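Side-chain contact in conserved protein (MTH177) (Methanothermobacter marburgensis, PDB 1TR8), which probably contacts nascent chains as they emerge from the ribosome, binds ribosomal RNA and forms a homodimer: residues L71-N74 and S79-D82. Numbering follows the deposited sequence.
Sequences LVMN and SRED
Ser79, whose carbonyl oxygen lies beside Met73 CG across the turn between the helices, is the N-cap of helix 80-89, and its OG accepts the capping bond from Asp82 N at 3.1 Å, with an N-H...O angle of 172°, a nearly straight bond that caps the first turn. The contact lies in the three-helix UBA domain, where helices 66-76 and 80-89 are joined by a short turn; the nearest CA atoms of the two segments, those of Met73 and Ser79, are 6.2 Å apart. Met73, modelled as selenomethionine, supplies the reach across this gap. Its CG stands anti to the carbonyl carbon (chi1 -67°) and passes Ser79 O at 4.0 Å, while SE settles against the start of the second helix, 3.7 Å from Arg80 CA and 4.0 Å from Arg80 CB. A bend at chi3 (-68°) then turns the terminal methyl to the guanidinium. No hydrogen bond crosses between the segments, and the 142 Å² buried is shared mainly by Met73 and Arg80. Arg80 NH1 forms a salt bridge with Glu66, at the start of the first helix, while the face of the same guanidinium meets Met73. Behind this surface contact, Val72 packs on Ala83 and Leu87, and on Leu94 of the third helix. Over one face of the Arg80 guanidinium sits Met73 CE, 3.5 Å from Arg80 NH2 and 4.0 Å from Arg80 CZ.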
loop_
_atom_site.group_PDB
_atom_site.type_symbol
_atom_site.label_atom_id
_atom_site.label_comp_id
_atom_site.label_asym_id
_atom_site.label_seq_id
_atom_site.Cartn_x
_atom_site.Cartn_y
_atom_site.Cartn_z
ATOM N N LEU A 71 -34.788 -8.100 1.886
ATOM C CA LEU A 71 -35.135 -8.905 3.068
ATOM C C LEU A 71 -34.724 -8.213 4.369
ATOM O O LEU A 71 -35.504 -8.102 5.323
ATOM C CB LEU A 71 -34.468 -10.278 2.980
ATOM C CG LEU A 71 -35.071 -11.413 3.815
ATOM C CD1 LEU A 71 -34.911 -12.722 3.084
ATOM C CD2 LEU A 71 -34.437 -11.524 5.169
ATOM N N VAL A 72 -33.512 -7.675 4.373
ATOM C CA VAL A 72 -33.008 -6.980 5.553
ATOM C C VAL A 72 -33.796 -5.689 5.833
ATOM O O VAL A 72 -34.108 -5.381 6.975
ATOM C CB VAL A 72 -31.495 -6.652 5.423
ATOM C CG1 VAL A 72 -31.005 -5.892 6.647
ATOM C CG2 VAL A 72 -30.683 -7.908 5.234
HETATM N N MSE A 73 -34.118 -4.939 4.788
HETATM C CA MSE A 73 -34.900 -3.720 4.935
HETATM C C MSE A 73 -36.282 -4.024 5.521
HETATM O O MSE A 73 -36.758 -3.319 6.409
HETATM C CB MSE A 73 -35.079 -3.057 3.568
HETATM C CG MSE A 73 -33.810 -2.516 2.963
HETATM SE SE MSE A 73 -34.149 -1.722 1.205
HETATM C CE MSE A 73 -34.577 -3.172 0.239
ATOM N N ASN A 74 -36.945 -5.034 4.968
ATOM C CA ASN A 74 -38.329 -5.322 5.316
ATOM C C ASN A 74 -38.448 -5.965 6.696
ATOM O O ASN A 74 -39.477 -5.867 7.349
ATOM C CB ASN A 74 -38.998 -6.179 4.227
ATOM C CG ASN A 74 -39.343 -5.365 2.962
ATOM O OD1 ASN A 74 -38.992 -4.188 2.840
ATOM N ND2 ASN A 74 -40.043 -5.991 2.031
ATOM N N SER A 79 -33.176 1.582 6.103
ATOM C CA SER A 79 -33.068 2.217 4.809
ATOM C C SER A 79 -32.241 1.328 3.915
ATOM O O SER A 79 -31.541 0.443 4.398
ATOM C CB SER A 79 -32.365 3.572 4.921
ATOM O OG SER A 79 -31.052 3.408 5.428
ATOM N N ARG A 80 -32.288 1.612 2.617
ATOM C CA ARG A 80 -31.549 0.845 1.648
ATOM C C ARG A 80 -30.086 0.985 1.979
ATOM O O ARG A 80 -29.337 0.022 1.900
ATOM C CB ARG A 80 -31.821 1.377 0.249
ATOM C CG ARG A 80 -31.167 0.576 -0.838
ATOM C CD ARG A 80 -31.833 0.759 -2.179
ATOM N NE ARG A 80 -32.991 -0.114 -2.334
ATOM C CZ ARG A 80 -32.942 -1.320 -2.896
ATOM N NH1 ARG A 80 -31.780 -1.809 -3.329
ATOM N NH2 ARG A 80 -34.049 -2.057 -2.985
ATOM N N GLU A 81 -29.701 2.222 2.283
ATOM C CA GLU A 81 -28.356 2.604 2.687
ATOM C C GLU A 81 -27.795 1.790 3.861
ATOM O O GLU A 81 -26.730 1.185 3.763
ATOM C CB GLU A 81 -28.379 4.094 3.062
ATOM C CG GLU A 81 -27.050 4.634 3.539
ATOM C CD GLU A 81 -27.075 6.127 3.797
ATOM O OE1 GLU A 81 -28.124 6.650 4.260
ATOM O OE2 GLU A 81 -26.035 6.770 3.524
ATOM N N ASP A 82 -28.505 1.780 4.979
ATOM C CA ASP A 82 -28.063 1.002 6.140
ATOM C C ASP A 82 -28.087 -0.496 5.914
ATOM O O ASP A 82 -27.239 -1.216 6.421
ATOM C CB ASP A 82 -28.925 1.330 7.359
ATOM C CG ASP A 82 -28.840 2.774 7.755
ATOM O OD1 ASP A 82 -27.862 3.454 7.364
ATOM O OD2 ASP A 82 -29.721 3.324 8.441
#